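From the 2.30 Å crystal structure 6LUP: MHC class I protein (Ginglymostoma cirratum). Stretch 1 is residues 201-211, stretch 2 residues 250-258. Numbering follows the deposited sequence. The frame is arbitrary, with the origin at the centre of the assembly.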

ATOM      1  N   GLY A 201     -12.433  -6.851   7.419  1.00 46.51           N
ATOM      2  CA  GLY A 201     -11.530  -7.688   8.209  1.00 45.95           C
ATOM      3  C   GLY A 201     -10.840  -8.818   7.462  1.00 45.15           C
ATOM      4  O   GLY A 201     -10.392  -9.787   8.079  1.00 45.66           O
ATOM      5  N   PHE A 202     -10.739  -8.697   6.139  1.00 43.76           N
ATOM      6  CA  PHE A 202     -10.117  -9.745   5.331  1.00 42.67           C
ATOM      7  C   PHE A 202      -8.669  -9.458   4.951  1.00 41.65           C
ATOM      8  O   PHE A 202      -8.259  -8.302   4.831  1.00 40.95           O
ATOM      9  N   TYR A 203      -7.904 -10.533   4.783  1.00 41.71           N
ATOM     10  CA  TYR A 203      -6.512 -10.476   4.342  1.00 41.19           C
ATOM     11  C   TYR A 203      -6.221 -11.739   3.526  1.00 41.38           C
ATOM     12  O   TYR A 203      -6.605 -12.833   3.944  1.00 42.18           O
ATOM     13  N   PRO A 204      -5.525 -11.607   2.376  1.00 41.04           N
ATOM     14  CA  PRO A 204      -4.964 -10.396   1.764  1.00 40.63           C
ATOM     15  C   PRO A 204      -6.021  -9.542   1.055  1.00 41.08           C
ATOM     16  O   PRO A 204      -7.202  -9.883   1.079  1.00 41.45           O
ATOM     17  N   HIS A 205      -5.588  -8.448   0.431  1.00 41.36           N
ATOM     18  CA  HIS A 205      -6.496  -7.415  -0.079  1.00 42.23           C
ATOM     19  C   HIS A 205      -7.381  -7.872  -1.244  1.00 43.03           C
ATOM     20  O   HIS A 205      -8.521  -7.416  -1.376  1.00 43.19           O
ATOM     21  N   SER A 206      -6.841  -8.762  -2.074  1.00 43.73           N
ATOM     22  CA  SER A 206      -7.501  -9.230  -3.295  1.00 45.21           C
ATOM     23  C   SER A 206      -8.845  -9.904  -2.996  1.00 45.89           C
ATOM     24  O   SER A 206      -8.915 -10.811  -2.165  1.00 46.06           O
ATOM     25  N   ILE A 207      -9.904  -9.452  -3.667  1.00 46.07           N
ATOM     26  CA  ILE A 207     -11.258  -9.946  -3.392  1.00 46.80           C
ATOM     27  C   ILE A 207     -12.232  -9.772  -4.567  1.00 48.40           C
ATOM     28  O   ILE A 207     -12.135  -8.814  -5.339  1.00 48.14           O
ATOM     29  N   GLU A 208     -13.163 -10.715  -4.689  1.00 50.35           N
ATOM     30  CA  GLU A 208     -14.252 -10.631  -5.659  1.00 52.41           C
ATOM     31  C   GLU A 208     -15.572 -10.553  -4.907  1.00 52.64           C
ATOM     32  O   GLU A 208     -15.865 -11.404  -4.068  1.00 52.51           O
ATOM     33  N   VAL A 209     -16.360  -9.522  -5.199  1.00 53.18           N
ATOM     34  CA  VAL A 209     -17.674  -9.363  -4.577  1.00 54.84           C
ATOM     35  C   VAL A 209     -18.704  -8.871  -5.601  1.00 56.29           C
ATOM     36  O   VAL A 209     -18.581  -7.781  -6.159  1.00 56.67           O
ATOM     37  N   ASN A 210     -19.709  -9.702  -5.850  1.00 57.46           N
ATOM     38  CA  ASN A 210     -20.695  -9.422  -6.882  1.00 58.79           C
ATOM     39  C   ASN A 210     -22.111  -9.560  -6.352  1.00 60.26           C
ATOM     40  O   ASN A 210     -22.384 -10.408  -5.499  1.00 60.38           O
ATOM     41  N   LEU A 211     -23.005  -8.721  -6.866  1.00 62.03           N
ATOM     42  CA  LEU A 211     -24.399  -8.705  -6.436  1.00 63.61           C
ATOM     43  C   LEU A 211     -25.320  -9.355  -7.455  1.00 64.95           C
ATOM     44  O   LEU A 211     -25.103  -9.249  -8.663  1.00 64.41           O
ATOM     45  N   TYR A 250     -32.513 -11.021  -3.305  1.00 84.05           N
ATOM     46  CA  TYR A 250     -31.175 -10.468  -3.489  1.00 80.10           C
ATOM     47  C   TYR A 250     -30.105 -11.265  -2.762  1.00 76.71           C
ATOM     48  O   TYR A 250     -30.264 -11.621  -1.591  1.00 76.84           O
ATOM     49  N   SER A 251     -29.014 -11.538  -3.470  1.00 73.08           N
ATOM     50  CA  SER A 251     -27.867 -12.212  -2.880  1.00 70.37           C
ATOM     51  C   SER A 251     -26.556 -11.474  -3.162  1.00 67.95           C
ATOM     52  O   SER A 251     -26.405 -10.803  -4.188  1.00 66.95           O
ATOM     53  N   CYS A 252     -25.626 -11.595  -2.221  1.00 65.42           N
ATOM     54  CA  CYS A 252     -24.272 -11.101  -2.388  1.00 62.66           C
ATOM     55  C   CYS A 252     -23.299 -12.279  -2.349  1.00 61.79           C
ATOM     56  O   CYS A 252     -23.336 -13.094  -1.424  1.00 61.39           O
ATOM     57  N   VAL A 253     -22.443 -12.366  -3.364  1.00 60.59           N
ATOM     58  CA  VAL A 253     -21.493 -13.470  -3.482  1.00 59.97           C
ATOM     59  C   VAL A 253     -20.048 -12.974  -3.345  1.00 58.54           C
ATOM     60  O   VAL A 253     -19.644 -12.010  -4.000  1.00 58.00           O
ATOM     61  N   VAL A 254     -19.281 -13.632  -2.478  1.00 57.41           N
ATOM     62  CA  VAL A 254     -17.918 -13.202  -2.179  1.00 55.99           C
ATOM     63  C   VAL A 254     -16.891 -14.305  -2.441  1.00 56.48           C
ATOM     64  O   VAL A 254     -17.064 -15.449  -2.013  1.00 56.69           O
ATOM     65  N   ASP A 255     -15.826 -13.942  -3.155  1.00 56.75           N
ATOM     66  CA  ASP A 255     -14.669 -14.810  -3.354  1.00 56.94           C
ATOM     67  C   ASP A 255     -13.414 -14.200  -2.749  1.00 55.77           C
ATOM     68  O   ASP A 255     -12.999 -13.097  -3.109  1.00 54.66           O
ATOM     69  N   HIS A 256     -12.827 -14.939  -1.816  1.00 56.04           N
ATOM     70  CA  HIS A 256     -11.615 -14.554  -1.117  1.00 55.06           C
ATOM     71  C   HIS A 256     -10.891 -15.851  -0.794  1.00 56.02           C
ATOM     72  O   HIS A 256     -11.523 -16.835  -0.404  1.00 57.09           O
ATOM     73  N   ASP A 257      -9.575 -15.864  -0.964  1.00 56.12           N
ATOM     74  CA  ASP A 257      -8.811 -17.092  -0.741  1.00 57.18           C
ATOM     75  C   ASP A 257      -8.658 -17.455   0.748  1.00 56.70           C
ATOM     76  O   ASP A 257      -7.981 -18.420   1.103  1.00 56.99           O
ATOM     77  N   GLY A 258      -9.305 -16.672   1.605  1.00 56.08           N
ATOM     78  CA  GLY A 258      -9.475 -17.025   3.006  1.00 56.92           C
ATOM     79  C   GLY A 258     -10.785 -17.763   3.229  1.00 58.31           C
ATOM     80  O   GLY A 258     -11.041 -18.259   4.326  1.00 59.17           O
TER

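Strands 208-211 and 250-255 run antiparallel, and the backbone settles most of the polar account. E208 N donates to D255 O (2.9 Å) and D255 N to E208 O (2.7 Å); N210 N donates to V253 O (3.0 Å) and V253 N to N210 O (2.9 Å). These four bonds pair the amides and carbonyls of E208, N210, V253 and D255; the one direct side-chain hydrogen bond between the stretches is made by H256.

V209, L211, C252 and V254 share one face, all buried. V209 (p) sets CG2 3.8 Å from C252 SG and 4.4 Å from V254 CG2; L211 (m, p) brings CD1 to 4.3 Å from C252 SG. C252 (t) is covalently bonded elsewhere in the structure. On the other face, N210 CB (m) meets V253 CG1 (p) at 3.8 Å, and E208 CB lies 3.7 Å from D255 CB, while the E208 carboxylate leads away.

Beyond the ladder, I207 (t, t) packs its CD1 3.8 Å from V254 CG1. H256 then takes over: its CA-to-CB bond points sideways, but with chi1 t the end of the buried ring comes nearer to the other stretch, where NE2 donates to Y203 O (3.0 Å) and so satisfies that carbonyl. F202 CB (p) sits over one ring face, 4.0 Å from the H256 centroid. Water 1 bridges the loops, donating to S206 O (2.7 Å) and weakly accepting from D257 N (3.4 Å).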

ATOM      1  CB  PHE A 202     -10.953 -10.078   4.088  1.00 42.35           C
ATOM      2  CG  PHE A 202     -11.204  -8.910   3.173  1.00 42.19           C
ATOM      3  CD1 PHE A 202     -10.294  -8.581   2.168  1.00 41.67           C
ATOM      4  CD2 PHE A 202     -12.375  -8.157   3.283  1.00 42.62           C
ATOM      5  CE1 PHE A 202     -10.535  -7.514   1.310  1.00 41.63           C
ATOM      6  CE2 PHE A 202     -12.621  -7.090   2.427  1.00 42.14           C
ATOM      7  CZ  PHE A 202     -11.700  -6.766   1.441  1.00 41.77           C
ATOM      8  CB  TYR A 203      -5.548 -10.382   5.539  1.00 41.03           C
ATOM      9  CG  TYR A 203      -4.108 -10.538   5.127  1.00 40.42           C
ATOM     10  CD1 TYR A 203      -3.549 -11.806   4.953  1.00 40.43           C
ATOM     11  CD2 TYR A 203      -3.319  -9.421   4.864  1.00 39.74           C
ATOM     12  CE1 TYR A 203      -2.242 -11.959   4.537  1.00 40.32           C
ATOM     13  CE2 TYR A 203      -2.008  -9.562   4.453  1.00 39.45           C
ATOM     14  CZ  TYR A 203      -1.476 -10.830   4.288  1.00 39.89           C
ATOM     15  OH  TYR A 203      -0.177 -10.969   3.877  1.00 39.81           O
ATOM     16  CB  PRO A 204      -3.945 -10.951   0.765  1.00 40.29           C
ATOM     17  CG  PRO A 204      -4.487 -12.282   0.379  1.00 40.83           C
ATOM     18  CD  PRO A 204      -5.186 -12.817   1.598  1.00 41.31           C
ATOM     19  CB  HIS A 205      -5.703  -6.166  -0.487  1.00 42.08           C
ATOM     20  CG  HIS A 205      -5.140  -6.237  -1.870  1.00 42.52           C
ATOM     21  ND1 HIS A 205      -5.734  -5.611  -2.946  1.00 43.32           N
ATOM     22  CD2 HIS A 205      -4.057  -6.884  -2.362  1.00 42.34           C
ATOM     23  CE1 HIS A 205      -5.034  -5.861  -4.038  1.00 43.36           C
ATOM     24  NE2 HIS A 205      -4.011  -6.631  -3.710  1.00 42.97           N
ATOM     25  CB  SER A 206      -6.571 -10.194  -4.036  1.00 46.06           C
ATOM     26  OG  SER A 206      -6.958 -10.355  -5.386  1.00 47.86           O
ATOM     27  CB  ILE A 207     -11.838  -9.302  -2.101  1.00 46.16           C
ATOM     28  CG1 ILE A 207     -13.061 -10.077  -1.596  1.00 46.13           C
ATOM     29  CG2 ILE A 207     -12.133  -7.819  -2.305  1.00 45.50           C
ATOM     30  CD1 ILE A 207     -13.497  -9.705  -0.194  1.00 45.95           C
ATOM     31  CB  GLU A 208     -14.260 -11.851  -6.588  1.00 54.25           C
ATOM     32  CG  GLU A 208     -13.004 -12.030  -7.431  1.00 55.99           C
ATOM     33  CD  GLU A 208     -12.958 -11.087  -8.619  1.00 57.59           C
ATOM     34  OE1 GLU A 208     -12.099 -10.175  -8.628  1.00 58.19           O
ATOM     35  OE2 GLU A 208     -13.789 -11.252  -9.539  1.00 59.05           O
ATOM     36  CB  VAL A 209     -17.619  -8.483  -3.302  1.00 54.58           C
ATOM     37  CG1 VAL A 209     -16.665  -7.309  -3.484  1.00 54.42           C
ATOM     38  CG2 VAL A 209     -19.010  -8.010  -2.889  1.00 55.33           C
ATOM     39  CB  ASN A 210     -20.482 -10.347  -8.082  1.00 59.11           C
ATOM     40  CG  ASN A 210     -19.132 -10.139  -8.750  1.00 59.04           C
ATOM     41  OD1 ASN A 210     -18.923  -9.153  -9.455  1.00 59.77           O
ATOM     42  ND2 ASN A 210     -18.215 -11.074  -8.538  1.00 58.82           N
ATOM     43  CB  LEU A 211     -24.850  -7.273  -6.144  1.00 63.96           C
ATOM     44  CG  LEU A 211     -24.583  -6.745  -4.731  1.00 64.33           C
ATOM     45  CD1 LEU A 211     -23.099  -6.575  -4.435  1.00 64.27           C
ATOM     46  CD2 LEU A 211     -25.314  -5.427  -4.537  1.00 65.12           C
ATOM     47  CB  TYR A 250     -31.127  -9.014  -3.032  1.00 80.04           C
ATOM     48  CG  TYR A 250     -31.890  -8.072  -3.928  1.00 81.20           C
ATOM     49  CD1 TYR A 250     -31.366  -7.672  -5.156  1.00 81.04           C
ATOM     50  CD2 TYR A 250     -33.134  -7.576  -3.545  1.00 82.48           C
ATOM     51  CE1 TYR A 250     -32.064  -6.804  -5.982  1.00 82.31           C
ATOM     52  CE2 TYR A 250     -33.841  -6.704  -4.363  1.00 83.33           C
ATOM     53  CZ  TYR A 250     -33.302  -6.321  -5.581  1.00 83.56           C
ATOM     54  OH  TYR A 250     -33.998  -5.456  -6.398  1.00 84.36           O
ATOM     55  CB  SER A 251     -27.786 -13.668  -3.351  1.00 70.02           C
ATOM     56  OG  SER A 251     -27.570 -13.747  -4.748  1.00 70.32           O
ATOM     57  CB  CYS A 252     -23.934 -10.091  -1.297  1.00 61.72           C
ATOM     58  SG  CYS A 252     -22.249  -9.465  -1.416  1.00 61.09           S
ATOM     59  CB  VAL A 253     -21.715 -14.280  -4.785  1.00 60.74           C
ATOM     60  CG1 VAL A 253     -21.342 -13.470  -6.015  1.00 61.42           C
ATOM     61  CG2 VAL A 253     -20.924 -15.576  -4.759  1.00 61.69           C
ATOM     62  CB  VAL A 254     -17.785 -12.709  -0.722  1.00 55.22           C
ATOM     63  CG1 VAL A 254     -16.394 -12.142  -0.472  1.00 54.23           C
ATOM     64  CG2 VAL A 254     -18.837 -11.659  -0.407  1.00 55.23           C
ATOM     65  CB  ASP A 255     -14.451 -15.113  -4.835  1.00 58.63           C
ATOM     66  CG  ASP A 255     -15.333 -16.235  -5.330  1.00 60.98           C
ATOM     67  OD1 ASP A 255     -15.013 -17.413  -5.049  1.00 62.24           O
ATOM     68  OD2 ASP A 255     -16.345 -15.940  -6.001  1.00 61.58           O
ATOM     69  CB  HIS A 256     -11.969 -13.794   0.167  1.00 54.37           C
ATOM     70  CG  HIS A 256     -10.781 -13.322   0.949  1.00 53.48           C
ATOM     71  ND1 HIS A 256     -10.167 -12.109   0.712  1.00 52.39           N
ATOM     72  CD2 HIS A 256     -10.107 -13.888   1.977  1.00 53.01           C
ATOM     73  CE1 HIS A 256      -9.160 -11.958   1.554  1.00 51.25           C
ATOM     74  NE2 HIS A 256      -9.102 -13.022   2.331  1.00 51.96           N
ATOM     75  CB  ASP A 257      -7.470 -17.057  -1.485  1.00 57.37           C
ATOM     76  CG  ASP A 257      -6.550 -15.971  -0.990  1.00 57.01           C
ATOM     77  OD1 ASP A 257      -6.741 -15.491   0.150  1.00 57.62           O
ATOM     78  OD2 ASP A 257      -5.631 -15.595  -1.748  1.00 56.63           O
TER
HETATM   79  O   HOH W   1      -7.699 -13.080  -1.289  1.00 34.58           O